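Local structure of leucyl-trna synthetase (Plasmodium falciparum, 5FOC) at residues K309-Y312 with E313-V317; D322-L325 with Q326-E330; P256-S259 with S260-T263. The protein probably ligates leucine to its tRNA using ATP, this chain being the editing domain, which is expected to hydrolyse mischarged aminoacyl-tRNA. The protein carries 2 engineered substitutions. All coordinates share one frame; numbering follows the deposited sequence. Where two conformers were deposited one is given.

Interaction 1: residues K309-Y312 with E313-V317; sequences KYYY and EKEKV
Y312 and V317 meet at about a right angle: ring atom CD1 of Y312 lies 3.5 Å from CB of V317, and CG1 of V317 reaches the neighbouring CE1. The carbonyl O of V317 lies over one face of the same ring. With CG of Y312 anti to the backbone N (chi1 -179°), the phenol heads outward from the helix, and V317 closes on it after the chain turns back. That turn is a Schellman motif. K316 takes positive phi (60°), V317 N donates to Y312 O at 3.0 Å in the carbonyl plane, and K316 N makes a weak bond to E313 O. One water donates to both Y312 O and V317 O.

One turn earlier the contacts are of another kind. E313 N, K314 N and E315 N donate to K309 O, Y310 O and Y311 O. K314 CD rests 3.7 Å from Y310 CE2. Y311 and E315 run side by side with ring and carboxylate nearly coplanar, 8° apart; E315 OE2 sits at the ring edge, 3.8 Å from CD1 of Y311. The extended K309 presents its CE to E313 OE2 at 3.0 Å, and their salt bridge is long, K309 NZ to E313 OE2 being 3.9 Å.

Helix 263-274 packs against Y312 through A267 and E270, and helix 325-339 against V317 through I328. The backbone bonds and the buried V317 therefore appear to fix this helix end, whereas K309 and E313, exposed and widely spaced, probably add only modest electrostatic attraction.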
loop_
_atom_site.group_PDB
_atom_site.type_symbol
_atom_site.label_atom_id
_atom_site.label_comp_id
_atom_site.label_asym_id
_atom_site.label_seq_id
_atom_site.Cartn_x
_atom_site.Cartn_y
_atom_site.Cartn_z
ATOM N N LYS A 309 -12.578 11.912 11.487
ATOM C CA LYS A 309 -13.087 11.814 12.848
ATOM C C LYS A 309 -14.475 12.468 12.953
ATOM O O LYS A 309 -15.374 11.926 13.581
ATOM C CB LYS A 309 -12.115 12.497 13.824
ATOM C CG LYS A 309 -12.513 12.400 15.291
ATOM C CD LYS A 309 -11.490 13.045 16.219
ATOM C CE LYS A 309 -12.110 13.111 17.593
ATOM N NZ LYS A 309 -11.291 13.729 18.650
ATOM N N TYR A 310 -14.624 13.653 12.378
ATOM C CA TYR A 310 -15.910 14.380 12.446
ATOM C C TYR A 310 -17.088 13.501 11.963
ATOM O O TYR A 310 -18.091 13.427 12.644
ATOM C CB TYR A 310 -15.860 15.685 11.643
ATOM C CG TYR A 310 -17.140 16.470 11.711
ATOM C CD1 TYR A 310 -17.368 17.396 12.725
ATOM C CD2 TYR A 310 -18.144 16.284 10.748
ATOM C CE1 TYR A 310 -18.566 18.107 12.799
ATOM C CE2 TYR A 310 -19.325 16.996 10.804
ATOM C CZ TYR A 310 -19.531 17.899 11.833
ATOM O OH TYR A 310 -20.714 18.604 11.860
ATOM N N TYR A 311 -16.946 12.840 10.812
ATOM C CA TYR A 311 -18.029 11.954 10.288
ATOM C C TYR A 311 -18.142 10.603 11.004
ATOM O O TYR A 311 -19.242 10.059 11.115
ATOM C CB TYR A 311 -17.964 11.809 8.765
ATOM C CG TYR A 311 -18.401 13.105 8.134
ATOM C CD1 TYR A 311 -19.776 13.446 8.042
ATOM C CD2 TYR A 311 -17.475 14.053 7.716
ATOM C CE1 TYR A 311 -20.189 14.672 7.502
ATOM C CE2 TYR A 311 -17.886 15.273 7.141
ATOM C CZ TYR A 311 -19.240 15.592 7.056
ATOM O OH TYR A 311 -19.642 16.809 6.502
ATOM N N TYR A 312 -17.012 10.071 11.497
ATOM C CA TYR A 312 -17.038 8.917 12.388
ATOM C C TYR A 312 -17.986 9.178 13.565
ATOM O O TYR A 312 -18.883 8.384 13.847
ATOM C CB TYR A 312 -15.635 8.644 12.898
ATOM C CG TYR A 312 -15.490 7.464 13.804
ATOM C CD1 TYR A 312 -15.457 6.161 13.292
ATOM C CD2 TYR A 312 -15.360 7.645 15.190
ATOM C CE1 TYR A 312 -15.305 5.064 14.123
ATOM C CE2 TYR A 312 -15.210 6.549 16.039
ATOM C CZ TYR A 312 -15.173 5.265 15.498
ATOM O OH TYR A 312 -15.020 4.195 16.308
ATOM N N GLU A 313 -17.800 10.320 14.213
ATOM C CA GLU A 313 -18.575 10.686 15.408
ATOM C C GLU A 313 -20.012 11.075 15.114
ATOM O O GLU A 313 -20.924 10.618 15.803
ATOM C CB GLU A 313 -17.902 11.835 16.145
ATOM C CG GLU A 313 -16.557 11.458 16.757
ATOM C CD GLU A 313 -15.868 12.648 17.380
ATOM O OE1 GLU A 313 -16.226 13.793 16.990
ATOM O OE2 GLU A 313 -14.972 12.454 18.256
ATOM N N LYS A 314 -20.202 11.929 14.106
ATOM C CA LYS A 314 -21.526 12.440 13.764
ATOM C C LYS A 314 -22.422 11.322 13.254
ATOM O O LYS A 314 -23.591 11.296 13.621
ATOM C CB LYS A 314 -21.437 13.551 12.721
ATOM C CG LYS A 314 -22.751 14.228 12.381
ATOM C CD LYS A 314 -22.537 15.186 11.230
ATOM C CE LYS A 314 -23.815 15.879 10.814
ATOM N NZ LYS A 314 -23.480 16.998 9.895
ATOM N N GLU A 315 -21.892 10.399 12.437
ATOM C CA GLU A 315 -22.728 9.285 11.901
ATOM C C GLU A 315 -22.770 8.044 12.804
ATOM O O GLU A 315 -23.390 7.022 12.450
ATOM C CB GLU A 315 -22.328 8.877 10.482
ATOM C CG GLU A 315 -22.159 9.993 9.461
ATOM C CD GLU A 315 -23.390 10.837 9.219
ATOM O OE1 GLU A 315 -24.523 10.331 9.361
ATOM O OE2 GLU A 315 -23.209 12.026 8.853
ATOM N N LYS A 316 -22.135 8.150 13.969
ATOM C CA LYS A 316 -22.148 7.124 15.013
ATOM C C LYS A 316 -21.573 5.789 14.561
ATOM O O LYS A 316 -22.089 4.725 14.917
ATOM C CB LYS A 316 -23.566 6.958 15.596
ATOM C CG LYS A 316 -24.132 8.242 16.152
ATOM C CD LYS A 316 -23.488 8.587 17.477
ATOM C CE LYS A 316 -23.751 10.038 17.801
ATOM N NZ LYS A 316 -23.672 10.254 19.263
ATOM N N VAL A 317 -20.487 5.846 13.798
ATOM C CA VAL A 317 -19.836 4.644 13.282
ATOM C C VAL A 317 -19.373 3.775 14.430
ATOM O O VAL A 317 -18.661 4.246 15.328
ATOM C CB VAL A 317 -18.614 4.974 12.412
ATOM C CG1 VAL A 317 -17.833 3.694 12.108
ATOM C CG2 VAL A 317 -19.036 5.750 11.159
HETATM O O HOH W 1 -18.978 6.953 16.397
#

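Interaction 2: residues D322-L325 with Q326-E330; sequences DVKL and QKIKE
K324 lies alongside I328, both side chains pointing the same way, and K324 O takes I328 N while L325 O takes K329 N. A type I turn leads in, with L325 N bonded to D322 O. D322 caps the approach: its OD1 accepts from K324 N at 3.0 Å on the anti side of the carboxylate, while OD2 forms a salt bridge with K324 NZ (2.9 Å) on the syn side. NZ is shared with K316 O, its main partner. The two bonds from K324 fix the D322 carboxylate within the turn, and OD2 also takes S318 N.

Q326 comes first in the second segment, one residue into the helix. Its N donates to a water that in turn donates to D322 O, and the bend at chi2 (49°) carries its amide to E330, where NE2 of Q326 meets OE2 of E330 at 3.0 Å. The acceptor lies in the amide plane, but NE2 arrives from above the carboxylate. K327 N reaches V323 O through a second water, 2.8 Å from K327 N and 2.7 Å from V323 O. I328 N then makes the first direct bond across, 3.1 Å to K324 O, and CD1 of I328 lies 3.6 Å from CG of K324. K329 N follows onto L325 O, and E330 N onto Q326 O, continuing the i to i+4 pattern. The two waters thus serve early helix N-H groups before the direct bonds take over.

Through K316 O the turn is bonded to the bend after helix 307-314, where I328 leans on V317, as it does on T263 at the start of helix 263-274.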
loop_
_atom_site.group_PDB
_atom_site.type_symbol
_atom_site.label_atom_id
_atom_site.label_comp_id
_atom_site.label_asym_id
_atom_site.label_seq_id
_atom_site.Cartn_x
_atom_site.Cartn_y
_atom_site.Cartn_z
ATOM N N ASP A 322 -18.541 -1.541 10.245
ATOM C CA ASP A 322 -19.922 -1.006 10.196
ATOM C C ASP A 322 -20.416 -0.956 8.738
ATOM O O ASP A 322 -19.759 -0.390 7.871
ATOM C CB ASP A 322 -19.915 0.391 10.840
ATOM C CG ASP A 322 -21.293 0.910 11.199
ATOM O OD1 ASP A 322 -22.235 0.760 10.373
ATOM O OD2 ASP A 322 -21.438 1.505 12.301
ATOM N N VAL A 323 -21.588 -1.543 8.473
ATOM C CA VAL A 323 -22.179 -1.536 7.122
ATOM C C VAL A 323 -22.448 -0.149 6.560
ATOM O O VAL A 323 -22.553 0.014 5.334
ATOM C CB VAL A 323 -23.499 -2.355 7.058
ATOM C CG1 VAL A 323 -23.242 -3.812 7.380
ATOM C CG2 VAL A 323 -24.615 -1.741 7.911
ATOM N N LYS A 324 -22.618 0.838 7.429
ATOM C CA LYS A 324 -22.920 2.175 6.964
ATOM C C LYS A 324 -21.676 2.915 6.465
ATOM O O LYS A 324 -21.805 3.937 5.794
ATOM C CB LYS A 324 -23.702 2.964 8.029
ATOM C CG LYS A 324 -22.839 3.607 9.086
ATOM C CD LYS A 324 -23.590 3.997 10.363
ATOM C CE LYS A 324 -22.600 4.223 11.507
ATOM N NZ LYS A 324 -23.096 3.778 12.854
ATOM N N LEU A 325 -20.468 2.411 6.779
ATOM C CA LEU A 325 -19.236 3.104 6.367
ATOM C C LEU A 325 -19.086 3.307 4.903
ATOM O O LEU A 325 -18.626 4.360 4.480
ATOM C CB LEU A 325 -17.950 2.397 6.865
ATOM C CG LEU A 325 -17.330 3.064 8.049
ATOM C CD1 LEU A 325 -18.389 3.445 9.026
ATOM C CD2 LEU A 325 -16.348 2.091 8.674
ATOM N N GLN A 326 -19.479 2.312 4.106
ATOM C CA GLN A 326 -19.308 2.434 2.658
ATOM C C GLN A 326 -19.985 3.702 2.135
ATOM O O GLN A 326 -19.347 4.459 1.390
ATOM C CB GLN A 326 -19.798 1.181 1.907
ATOM C CG GLN A 326 -19.363 1.123 0.431
ATOM C CD GLN A 326 -17.861 1.402 0.198
ATOM O OE1 GLN A 326 -16.988 0.998 1.002
ATOM N NE2 GLN A 326 -17.556 2.114 -0.879
ATOM N N LYS A 327 -21.233 3.945 2.570
ATOM C CA LYS A 327 -21.984 5.174 2.204
ATOM C C LYS A 327 -21.334 6.449 2.769
ATOM O O LYS A 327 -21.190 7.454 2.072
ATOM C CB LYS A 327 -23.438 5.106 2.693
ATOM C CG LYS A 327 -24.347 6.148 2.043
ATOM C CD LYS A 327 -25.171 6.919 3.074
ATOM C CE LYS A 327 -25.960 8.063 2.447
ATOM N NZ LYS A 327 -26.225 9.140 3.443
ATOM N N ILE A 328 -20.928 6.388 4.034
ATOM C CA ILE A 328 -20.248 7.532 4.665
ATOM C C ILE A 328 -18.965 7.895 3.888
ATOM O O ILE A 328 -18.639 9.082 3.699
ATOM C CB ILE A 328 -19.926 7.237 6.156
ATOM C CG1 ILE A 328 -21.222 7.141 6.982
ATOM C CG2 ILE A 328 -18.988 8.287 6.752
ATOM C CD1 ILE A 328 -21.021 6.577 8.378
ATOM N N LYS A 329 -18.224 6.865 3.486
ATOM C CA LYS A 329 -16.997 7.000 2.683
ATOM C C LYS A 329 -17.289 7.657 1.317
ATOM O O LYS A 329 -16.555 8.557 0.879
ATOM C CB LYS A 329 -16.366 5.612 2.492
ATOM C CG LYS A 329 -15.076 5.571 1.682
ATOM C CD LYS A 329 -14.514 4.147 1.622
ATOM C CE LYS A 329 -13.307 4.078 0.703
ATOM N NZ LYS A 329 -12.867 2.678 0.464
ATOM N N GLU A 330 -18.347 7.211 0.658
ATOM C CA GLU A 330 -18.723 7.767 -0.630
ATOM C C GLU A 330 -19.176 9.244 -0.535
ATOM O O GLU A 330 -18.714 10.082 -1.322
ATOM C CB GLU A 330 -19.781 6.857 -1.316
ATOM C CG GLU A 330 -19.172 5.521 -1.781
ATOM C CD GLU A 330 -20.172 4.393 -2.051
ATOM O OE1 GLU A 330 -21.383 4.536 -1.761
ATOM O OE2 GLU A 330 -19.739 3.329 -2.556
HETATM O O HOH W 2 -19.704 -0.451 4.888
HETATM O O HOH W 3 -22.910 1.887 3.371
#

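Interaction 3: residues P256-S259 with S260-T263; sequences PCVS and SDST
V258 lays its CG1 methyl beside two polar side chains: S260 OG is 3.6 Å from CG1 of V258, and D261 OD2 is 3.7 Å from the same methyl. That branch is placed there by a chi1 of -172°, with CG1 opposite the backbone N. The V258 carbonyl oxygen closes the turn. D261 N bonds V258 O at 3.1 Å, reaching it from well above the carbonyl plane (48°), and S262 N adds a weak bond to the same oxygen.

The two serines share one conformation but serve different partners. In each, OG stands between the backbone N and the carbonyl carbon; S259 OG bonds N137 ND2 and S260 OG bonds S294 OG. D261 instead swings CG beside its backbone N (chi1 -65°), and its carboxylate is held at both ends, OD1 by S296 OG and OD2 by C297 N. These buried polar groups are therefore satisfied by surrounding loops.

S262 is the N-cap residue; its OG accepts from D265 N in one of two conformers, and the bond is less certain for the other. The turn joins strand 254-257, paired through C257 with strand 138-141, to helix 263-274, whose D265 also takes V258 N, while the T263 side chain touches Y311 and Y312 of helix 307-314.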
loop_
_atom_site.group_PDB
_atom_site.type_symbol
_atom_site.label_atom_id
_atom_site.label_comp_id
_atom_site.label_asym_id
_atom_site.label_seq_id
_atom_site.Cartn_x
_atom_site.Cartn_y
_atom_site.Cartn_z
ATOM N N PRO A 256 -3.040 3.377 1.666
ATOM C CA PRO A 256 -2.514 4.340 2.641
ATOM C C PRO A 256 -3.544 4.618 3.689
ATOM O O PRO A 256 -4.744 4.755 3.372
ATOM C CB PRO A 256 -2.187 5.586 1.814
ATOM C CG PRO A 256 -2.603 5.283 0.408
ATOM C CD PRO A 256 -3.171 3.942 0.311
ATOM N N CYS A 257 -3.150 4.667 4.965
ATOM C CA CYS A 257 -3.986 5.069 6.050
ATOM C C CYS A 257 -3.775 6.572 6.195
ATOM O O CYS A 257 -2.634 7.018 6.438
ATOM C CB CYS A 257 -3.579 4.361 7.362
ATOM S SG CYS A 257 -4.508 4.950 8.772
ATOM N N VAL A 258 -4.831 7.370 6.000
ATOM C CA VAL A 258 -4.824 8.779 6.340
ATOM C C VAL A 258 -5.948 9.026 7.301
ATOM O O VAL A 258 -7.040 9.448 6.899
ATOM C CB VAL A 258 -4.941 9.738 5.133
ATOM C CG1 VAL A 258 -4.730 11.203 5.550
ATOM C CG2 VAL A 258 -3.953 9.363 4.077
ATOM N N SER A 259 -5.712 8.810 8.588
ATOM C CA SER A 259 -6.791 8.766 9.562
ATOM C C SER A 259 -7.472 10.105 9.823
ATOM O O SER A 259 -8.640 10.139 10.234
ATOM C CB SER A 259 -6.380 8.086 10.853
ATOM O OG SER A 259 -5.274 8.785 11.399
ATOM N N SER A 260 -6.793 11.196 9.510
ATOM C CA SER A 260 -7.381 12.519 9.639
ATOM C C SER A 260 -8.479 12.769 8.632
ATOM O O SER A 260 -9.399 13.457 8.968
ATOM C CB SER A 260 -6.323 13.617 9.463
ATOM O OG SER A 260 -5.574 13.447 8.291
ATOM N N ASP A 261 -8.286 12.251 7.425
ATOM C CA ASP A 261 -9.102 12.670 6.267
ATOM C C ASP A 261 -10.005 11.610 5.707
ATOM O O ASP A 261 -10.775 11.903 4.714
ATOM C CB ASP A 261 -8.168 13.126 5.190
ATOM C CG ASP A 261 -7.377 14.381 5.594
ATOM O OD1 ASP A 261 -7.890 15.203 6.390
ATOM O OD2 ASP A 261 -6.281 14.565 5.027
ATOM N N SER A 262 -10.013 10.434 6.304
ATOM C CA SER A 262 -10.831 9.313 5.856
ATOM C C SER A 262 -11.497 8.661 7.045
ATOM O O SER A 262 -10.827 8.287 8.007
ATOM C CB SER A 262 -10.009 8.290 5.105
ATOM O OG SER A 262 -10.626 7.017 5.110
ATOM N N THR A 263 -12.824 8.541 7.008
ATOM C CA THR A 263 -13.569 7.957 8.112
ATOM C C THR A 263 -13.303 6.463 8.257
ATOM O O THR A 263 -13.253 5.970 9.388
ATOM C CB THR A 263 -15.068 8.251 8.005
ATOM O OG1 THR A 263 -15.247 9.664 8.045
ATOM C CG2 THR A 263 -15.827 7.631 9.139
#

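Along the chain the order is interaction 3, then interaction 1, then interaction 2; the three follow in series, and none encloses or crosses another. Interaction 3 closes the turn from strand 254-257 into helix 263-274, interaction 1 the C-terminal end of helix 307-314, and interaction 2 the start of helix 325-339. Their centres lie only 11 to 14 Å apart, and T263 is a shared junction: its CG2 approaches Y312 N at 3.6 Å and I328 CG2 at 4.0 Å. Interactions 1 and 2 also touch directly between 315-317 and K324. Together they join the end of strand 254-257 to helix 263-274 and set the ends of helices 307-314 and 325-339 against it.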